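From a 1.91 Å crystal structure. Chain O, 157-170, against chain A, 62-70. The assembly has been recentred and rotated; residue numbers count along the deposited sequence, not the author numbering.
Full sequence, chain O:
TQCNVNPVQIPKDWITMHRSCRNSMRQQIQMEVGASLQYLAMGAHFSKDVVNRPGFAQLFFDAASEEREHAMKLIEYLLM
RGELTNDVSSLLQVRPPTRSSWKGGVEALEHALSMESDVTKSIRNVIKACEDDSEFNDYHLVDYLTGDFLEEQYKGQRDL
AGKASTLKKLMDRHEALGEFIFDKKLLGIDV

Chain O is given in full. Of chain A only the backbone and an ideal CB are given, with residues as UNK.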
ATOM      1  N   GLN O 157      20.769  32.846 -30.204  1.00 16.71           N
ATOM      2  CA  GLN O 157      20.581  33.703 -31.376  1.00 18.72           C
ATOM      3  C   GLN O 157      19.488  33.143 -32.273  1.00 19.39           C
ATOM      4  O   GLN O 157      18.622  33.877 -32.739  1.00 16.95           O
ATOM      5  CB  GLN O 157      21.886  33.807 -32.195  1.00 16.53           C
ATOM      6  CG  GLN O 157      22.956  34.618 -31.497  1.00 18.94           C
ATOM      7  CD  GLN O 157      24.307  34.577 -32.198  1.00 19.54           C
ATOM      8  OE1 GLN O 157      24.559  33.762 -33.108  1.00 22.21           O
ATOM      9  NE2 GLN O 157      25.185  35.440 -31.768  1.00 18.34           N
ATOM     10  N   ARG O 158      19.528  31.837 -32.527  1.00 16.54           N
ATOM     11  CA  ARG O 158      18.520  31.237 -33.393  1.00 15.78           C
ATOM     12  C   ARG O 158      17.135  31.404 -32.778  1.00 16.59           C
ATOM     13  O   ARG O 158      16.160  31.663 -33.482  1.00 16.41           O
ATOM     14  CB  ARG O 158      18.813  29.745 -33.617  1.00 14.71           C
ATOM     15  CG  ARG O 158      17.702  29.000 -34.402  1.00 15.48           C
ATOM     16  CD  ARG O 158      17.472  29.560 -35.830  1.00 14.63           C
ATOM     17  NE  ARG O 158      16.365  28.850 -36.483  1.00 16.95           N
ATOM     18  CZ  ARG O 158      15.076  29.102 -36.277  1.00 22.76           C
ATOM     19  NH1 ARG O 158      14.709  30.078 -35.444  1.00 17.41           N
ATOM     20  NH2 ARG O 158      14.144  28.348 -36.864  1.00 19.07           N
ATOM     21  N   ASP O 159      17.047  31.251 -31.461  1.00 16.11           N
ATOM     22  CA  ASP O 159      15.758  31.400 -30.790  1.00 18.63           C
ATOM     23  C   ASP O 159      15.221  32.828 -30.946  1.00 16.60           C
ATOM     24  O   ASP O 159      14.068  33.023 -31.334  1.00 16.89           O
ATOM     25  CB  ASP O 159      15.889  31.051 -29.310  1.00 19.85           C
ATOM     26  CG  ASP O 159      14.549  31.095 -28.592  1.00 34.40           C
ATOM     27  OD1 ASP O 159      14.358  31.986 -27.751  1.00 43.33           O
ATOM     28  OD2 ASP O 159      13.680  30.247 -28.887  1.00 40.62           O
ATOM     29  N   LEU O 160      16.057  33.825 -30.657  1.00 15.17           N
ATOM     30  CA  LEU O 160      15.646  35.230 -30.792  1.00 15.87           C
ATOM     31  C   LEU O 160      15.330  35.603 -32.237  1.00 18.10           C
ATOM     32  O   LEU O 160      14.378  36.344 -32.494  1.00 17.04           O
ATOM     33  CB  LEU O 160      16.744  36.168 -30.277  1.00 16.10           C
ATOM     34  CG  LEU O 160      16.948  36.170 -28.755  1.00 20.70           C
ATOM     35  CD1 LEU O 160      18.248  36.919 -28.413  1.00 17.77           C
ATOM     36  CD2 LEU O 160      15.737  36.840 -28.078  1.00 21.91           C
ATOM     37  N   ALA O 161      16.136  35.116 -33.180  1.00 15.24           N
ATOM     38  CA  ALA O 161      15.904  35.426 -34.595  1.00 15.57           C
ATOM     39  C   ALA O 161      14.547  34.872 -35.039  1.00 16.79           C
ATOM     40  O   ALA O 161      13.809  35.534 -35.770  1.00 16.79           O
ATOM     41  CB  ALA O 161      17.026  34.830 -35.468  1.00 15.30           C
ATOM     42  N   GLY O 162      14.230  33.651 -34.614  1.00 16.78           N
ATOM     43  CA  GLY O 162      12.946  33.061 -34.971  1.00 16.50           C
ATOM     44  C   GLY O 162      11.791  33.852 -34.363  1.00 19.69           C
ATOM     45  O   GLY O 162      10.786  34.110 -35.029  1.00 17.79           O
ATOM     46  N   LYS O 163      11.916  34.228 -33.094  1.00 16.01           N
ATOM     47  CA  LYS O 163      10.862  35.012 -32.443  1.00 16.44           C
ATOM     48  C   LYS O 163      10.659  36.341 -33.180  1.00 18.25           C
ATOM     49  O   LYS O 163       9.524  36.762 -33.427  1.00 16.91           O
ATOM     50  CB  LYS O 163      11.226  35.289 -30.979  1.00 15.90           C
ATOM     51  CG  LYS O 163      11.025  34.079 -30.032  1.00 18.29           C
ATOM     52  CD  LYS O 163      11.554  34.430 -28.638  1.00 22.32           C
ATOM     53  CE  LYS O 163      11.023  33.490 -27.561  1.00 31.28           C
ATOM     54  NZ  LYS O 163      11.211  32.058 -27.900  1.00 33.10           N
ATOM     55  N   ALA O 164      11.758  37.006 -33.522  1.00 15.67           N
ATOM     56  CA  ALA O 164      11.669  38.280 -34.233  1.00 16.12           C
ATOM     57  C   ALA O 164      10.993  38.103 -35.594  1.00 17.90           C
ATOM     58  O   ALA O 164      10.136  38.906 -35.957  1.00 18.26           O
ATOM     59  CB  ALA O 164      13.067  38.893 -34.415  1.00 15.72           C
ATOM     60  N   SER O 165      11.370  37.068 -36.352  1.00 16.20           N
ATOM     61  CA  SER O 165      10.747  36.845 -37.666  1.00 18.73           C
ATOM     62  C   SER O 165       9.252  36.597 -37.533  1.00 16.39           C
ATOM     63  O   SER O 165       8.449  37.171 -38.261  1.00 18.78           O
ATOM     64  CB  SER O 165      11.349  35.626 -38.394  1.00 20.03           C
ATOM     65  OG  SER O 165      12.696  35.853 -38.754  1.00 31.73           O
ATOM     66  N   THR O 166       8.885  35.717 -36.612  1.00 17.24           N
ATOM     67  CA  THR O 166       7.477  35.375 -36.411  1.00 16.47           C
ATOM     68  C   THR O 166       6.636  36.591 -36.039  1.00 18.17           C
ATOM     69  O   THR O 166       5.579  36.830 -36.624  1.00 17.84           O
ATOM     70  CB  THR O 166       7.338  34.302 -35.313  1.00 19.36           C
ATOM     71  OG1 THR O 166       7.938  33.089 -35.783  1.00 22.98           O
ATOM     72  CG2 THR O 166       5.860  34.042 -34.971  1.00 19.54           C
ATOM     73  N   LEU O 167       7.109  37.371 -35.077  1.00 15.22           N
ATOM     74  CA  LEU O 167       6.342  38.538 -34.654  1.00 16.82           C
ATOM     75  C   LEU O 167       6.356  39.656 -35.697  1.00 17.20           C
ATOM     76  O   LEU O 167       5.334  40.300 -35.933  1.00 17.09           O
ATOM     77  CB  LEU O 167       6.878  39.072 -33.318  1.00 15.26           C
ATOM     78  CG  LEU O 167       6.103  40.246 -32.698  1.00 18.52           C
ATOM     79  CD1 LEU O 167       4.636  39.852 -32.448  1.00 18.39           C
ATOM     80  CD2 LEU O 167       6.782  40.649 -31.386  1.00 20.91           C
ATOM     81  N   LYS O 168       7.495  39.867 -36.348  1.00 15.67           N
ATOM     82  CA  LYS O 168       7.575  40.949 -37.327  1.00 17.15           C
ATOM     83  C   LYS O 168       6.604  40.763 -38.491  1.00 19.72           C
ATOM     84  O   LYS O 168       6.090  41.740 -39.025  1.00 18.24           O
ATOM     85  CB  LYS O 168       9.010  41.107 -37.848  1.00 18.24           C
ATOM     86  CG  LYS O 168       9.274  42.476 -38.494  1.00 22.09           C
ATOM     87  CD  LYS O 168      10.777  42.730 -38.663  1.00 22.34           C
ATOM     88  CE  LYS O 168      11.067  44.190 -39.040  1.00 26.83           C
ATOM     89  NZ  LYS O 168      12.546  44.437 -39.058  1.00 25.53           N
ATOM     90  N   LYS O 169       6.335  39.518 -38.879  1.00 17.66           N
ATOM     91  CA  LYS O 169       5.385  39.270 -39.967  1.00 19.47           C
ATOM     92  C   LYS O 169       3.990  39.769 -39.627  1.00 18.90           C
ATOM     93  O   LYS O 169       3.188  40.035 -40.517  1.00 19.38           O
ATOM     94  CB  LYS O 169       5.278  37.777 -40.270  1.00 19.46           C
ATOM     95  CG  LYS O 169       6.509  37.197 -40.904  1.00 22.15           C
ATOM     96  CD  LYS O 169       6.380  35.685 -40.969  1.00 28.57           C
ATOM     97  CE  LYS O 169       7.738  35.057 -41.214  1.00 34.16           C
ATOM     98  NZ  LYS O 169       7.693  33.611 -40.929  1.00 36.95           N
ATOM     99  N   LEU O 170       3.691  39.875 -38.338  1.00 17.78           N
ATOM    100  CA  LEU O 170       2.368  40.322 -37.897  1.00 17.81           C
ATOM    101  C   LEU O 170       2.228  41.837 -37.802  1.00 21.10           C
ATOM    102  O   LEU O 170       1.121  42.354 -37.650  1.00 20.16           O
ATOM    103  CB  LEU O 170       2.061  39.733 -36.507  1.00 15.93           C
ATOM    104  CG  LEU O 170       2.209  38.205 -36.403  1.00 17.65           C
ATOM    105  CD1 LEU O 170       1.854  37.739 -34.981  1.00 18.20           C
ATOM    106  CD2 LEU O 170       1.287  37.544 -37.432  1.00 19.69           C
TER
ATOM    107  N   UNK A  62      10.958  24.711 -43.487  1.00 15.59           N
ATOM    108  CA  UNK A  62      10.061  25.412 -42.575  1.00 17.60           C
ATOM    109  C   UNK A  62      10.640  25.650 -41.195  1.00 20.16           C
ATOM    110  O   UNK A  62      10.016  26.297 -40.355  1.00 19.79           O
ATOM    111  CB  UNK A  62       8.756  24.625 -42.437  1.00 17.60           C
ATOM    112  N   UNK A  63      11.843  25.134 -40.964  1.00 16.31           N
ATOM    113  CA  UNK A  63      12.507  25.354 -39.688  1.00 17.57           C
ATOM    114  C   UNK A  63      13.672  26.350 -39.846  1.00 17.85           C
ATOM    115  O   UNK A  63      14.503  26.470 -38.941  1.00 17.94           O
ATOM    116  CB  UNK A  63      13.010  24.026 -39.119  1.00 17.57           C
ATOM    117  N   UNK A  64      13.760  27.051 -40.986  1.00 15.20           N
ATOM    118  CA  UNK A  64      14.823  28.060 -41.112  1.00 15.72           C
ATOM    119  C   UNK A  64      14.339  29.292 -40.325  1.00 19.99           C
ATOM    120  O   UNK A  64      13.151  29.390 -39.999  1.00 16.63           O
ATOM    121  CB  UNK A  64      15.119  28.400 -42.574  1.00 15.72           C
ATOM    122  N   UNK A  65      15.237  30.217 -39.984  1.00 15.42           N
ATOM    123  CA  UNK A  65      14.829  31.341 -39.133  1.00 16.58           C
ATOM    124  C   UNK A  65      13.838  32.334 -39.733  1.00 17.64           C
ATOM    125  O   UNK A  65      13.139  33.020 -38.988  1.00 18.10           O
ATOM    126  CB  UNK A  65      16.081  32.116 -38.717  1.00 16.58           C
ATOM    127  N   UNK A  66      13.772  32.414 -41.057  1.00 16.57           N
ATOM    128  CA  UNK A  66      12.844  33.336 -41.717  1.00 20.78           C
ATOM    129  C   UNK A  66      11.430  32.771 -41.776  1.00 23.91           C
ATOM    130  O   UNK A  66      10.464  33.486 -41.520  1.00 20.24           O
ATOM    131  CB  UNK A  66      13.333  33.655 -43.131  1.00 20.78           C
ATOM    132  N   UNK A  67      11.300  31.495 -42.133  1.00 20.42           N
ATOM    133  CA  UNK A  67       9.975  30.871 -42.199  1.00 20.70           C
ATOM    134  C   UNK A  67       9.521  30.578 -40.785  1.00 20.75           C
ATOM    135  O   UNK A  67       8.428  30.978 -40.376  1.00 21.47           O
ATOM    136  CB  UNK A  67       9.993  29.595 -43.043  1.00 20.70           C
ATOM    137  N   UNK A  68      10.369  29.864 -40.047  1.00 18.44           N
ATOM    138  CA  UNK A  68      10.134  29.548 -38.646  1.00 19.65           C
ATOM    139  C   UNK A  68       8.697  29.107 -38.345  1.00 24.12           C
ATOM    140  O   UNK A  68       8.037  29.682 -37.477  1.00 20.87           O
ATOM    141  CB  UNK A  68      10.481  30.767 -37.789  1.00 19.65           C
ATOM    142  N   UNK A  69       8.221  28.091 -39.064  1.00 19.47           N
ATOM    143  CA  UNK A  69       6.870  27.558 -38.852  1.00 20.02           C
ATOM    144  C   UNK A  69       7.021  26.175 -38.226  1.00 20.91           C
ATOM    145  O   UNK A  69       7.062  25.168 -38.943  1.00 18.83           O
ATOM    146  CB  UNK A  69       6.074  27.494 -40.157  1.00 20.02           C
ATOM    147  N   UNK A  70       7.104  26.120 -36.901  1.00 18.05           N
ATOM    148  CA  UNK A  70       7.285  24.846 -36.205  1.00 21.01           C
ATOM    149  C   UNK A  70       6.170  23.828 -36.480  1.00 22.04           C
ATOM    150  O   UNK A  70       6.421  22.620 -36.493  1.00 19.07           O
ATOM    151  CB  UNK A  70       7.375  25.100 -34.699  1.00 21.01           C
TER

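At position 62 nothing of chain O lies within 5.5 Å of CB, so this contact leaves the choice open; the residue is Phe A62, whose carbonyl accepts a backbone bond from the amide of 69.

At 63 the backbone does the main work: NH2 of Arg O158 donates to O of the residue at 63 (2.8 Å, 160°). CB points sideways, 5.0 Å from Arg O158 NH2, so a short polar or acidic side chain could turn toward the guanidinium, though many others would fit. The residue is Asn A63, and its OD1 lies 3.8 Å from Arg O158 NH2.

Position 64 points away from chain O, but the amides of 66 and 67 call for a short acceptor such as Asn, Asp, Ser or Thr. Asn A64 supplies OD1, bonded to N of the residue at 67 (2.9 Å) and weakly to N of the residue at 66 (2.8 Å).

At 65 CA lies over one face of the Arg O158 guanidinium, and CB points sideways, 4.3 Å from Ala O161 CB. Ala O161 offers a small apolar surface, so a flat or apolar side chain would suit: aromatic, Leu or Met. The residue is Tyr A65; its CD1 touches Ala O161 CB at 4.2 Å. Tyr A65 O lies 2.9 Å from Ser O165 OG.

Positions 66 and 67 both point away, leaving side-chain choice loose, while Lys O169 addresses their backbone: NZ donates to O of the residue at 66 (2.8 Å) and lies 2.8 Å from O of the residue at 67. Gln A66 reaches back along its own chain, NE2 donating to Tyr A65 OH (3.1 Å). At 67 Ser would suit as well as the deposited Thr A67, whose OG1 is hydrogen-bonded just outside the stretch.

Position 68 points toward chain O, with CB 4.0 Å from Thr O166 OG1 and 4.5 Å from Arg O158 NH2. A short side chain with an acceptor for the arginine is wanted; Asp or Asn would serve, and phi/psi of 44/54, left-handed, favours Asn or Gly. Asn A68 accepts at OD1 from Arg O158 NH2 (3.0 Å) and NH1 (3.2 Å), while ND2 donates to Thr O166 OG1 (2.9 Å). A CB on Gly O162 would clash with Asn A68 OD1, at 2.8 Å.

At 69 only a long side chain reaches chain O, and Lys O169 would favour an acid or a neutral one. Arg A69 nevertheless puts NH2 4.2 Å from Lys O169 NZ, like charges close together; NH2 is bonded elsewhere in the structure. Position 70 has helical phi/psi and no chain O atom near CB, so most helix-tolerant side chains would do; it is Ala A70.

Chain A (62-70) FNNYQTNRA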
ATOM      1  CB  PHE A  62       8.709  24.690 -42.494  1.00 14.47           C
ATOM      2  CG  PHE A  62       7.838  24.981 -43.684  1.00 18.17           C
ATOM      3  CD1 PHE A  62       7.703  24.057 -44.714  1.00 18.56           C
ATOM      4  CD2 PHE A  62       7.251  26.238 -43.826  1.00 19.53           C
ATOM      5  CE1 PHE A  62       6.998  24.386 -45.883  1.00 22.16           C
ATOM      6  CE2 PHE A  62       6.549  26.578 -44.983  1.00 21.39           C
ATOM      7  CZ  PHE A  62       6.425  25.650 -46.014  1.00 21.37           C
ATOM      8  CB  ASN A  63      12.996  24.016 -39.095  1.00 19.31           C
ATOM      9  CG  ASN A  63      13.425  24.134 -37.628  1.00 37.75           C
ATOM     10  OD1 ASN A  63      12.801  24.843 -36.837  1.00 33.31           O
ATOM     11  ND2 ASN A  63      14.486  23.419 -37.261  1.00 31.87           N
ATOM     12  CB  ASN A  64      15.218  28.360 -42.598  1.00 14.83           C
ATOM     13  CG  ASN A  64      14.248  29.282 -43.345  1.00 20.50           C
ATOM     14  OD1 ASN A  64      13.858  30.339 -42.861  1.00 21.28           O
ATOM     15  ND2 ASN A  64      13.899  28.890 -44.566  1.00 17.47           N
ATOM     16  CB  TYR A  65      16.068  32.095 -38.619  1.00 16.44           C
ATOM     17  CG  TYR A  65      16.579  33.123 -39.594  1.00 16.93           C
ATOM     18  CD1 TYR A  65      16.129  34.446 -39.542  1.00 17.09           C
ATOM     19  CD2 TYR A  65      17.477  32.765 -40.600  1.00 15.07           C
ATOM     20  CE1 TYR A  65      16.565  35.392 -40.484  1.00 18.35           C
ATOM     21  CE2 TYR A  65      17.918  33.701 -41.545  1.00 19.29           C
ATOM     22  CZ  TYR A  65      17.453  35.011 -41.476  1.00 21.51           C
ATOM     23  OH  TYR A  65      17.878  35.926 -42.411  1.00 23.19           O
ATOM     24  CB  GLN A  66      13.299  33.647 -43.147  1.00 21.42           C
ATOM     25  CG  GLN A  66      14.663  34.279 -43.236  1.00 27.97           C
ATOM     26  CD  GLN A  66      15.063  34.596 -44.674  1.00 36.96           C
ATOM     27  OE1 GLN A  66      14.509  34.036 -45.623  1.00 30.72           O
ATOM     28  NE2 GLN A  66      16.040  35.480 -44.835  1.00 35.35           N
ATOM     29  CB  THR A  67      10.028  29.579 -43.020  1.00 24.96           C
ATOM     30  OG1 THR A  67      11.067  28.728 -42.504  1.00 27.88           O
ATOM     31  CG2 THR A  67      10.330  29.918 -44.482  1.00 21.83           C
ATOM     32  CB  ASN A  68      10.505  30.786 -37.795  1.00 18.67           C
ATOM     33  CG  ASN A  68      10.757  30.446 -36.335  1.00 22.71           C
ATOM     34  OD1 ASN A  68      11.599  29.610 -36.020  1.00 24.77           O
ATOM     35  ND2 ASN A  68      10.035  31.106 -35.435  1.00 20.18           N
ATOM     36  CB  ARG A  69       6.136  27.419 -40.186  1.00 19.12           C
ATOM     37  CG  ARG A  69       5.967  28.710 -40.977  1.00 21.27           C
ATOM     38  CD  ARG A  69       4.991  29.676 -40.299  1.00 23.72           C
ATOM     39  NE  ARG A  69       4.575  30.734 -41.220  1.00 27.85           N
ATOM     40  CZ  ARG A  69       3.980  31.866 -40.842  1.00 28.48           C
ATOM     41  NH1 ARG A  69       3.723  32.088 -39.563  1.00 28.04           N
ATOM     42  NH2 ARG A  69       3.676  32.793 -41.742  1.00 27.54           N
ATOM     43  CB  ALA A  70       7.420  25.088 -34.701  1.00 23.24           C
TER
HETATM   44  O   HOH W   1      16.424  26.008 -36.672  1.00 20.79           O
HETATM   45  O   HOH W   2       7.092  32.529 -38.364  1.00 24.73           O
HETATM   46  O   HOH W   3       3.998  34.939 -38.020  1.00 17.60           O
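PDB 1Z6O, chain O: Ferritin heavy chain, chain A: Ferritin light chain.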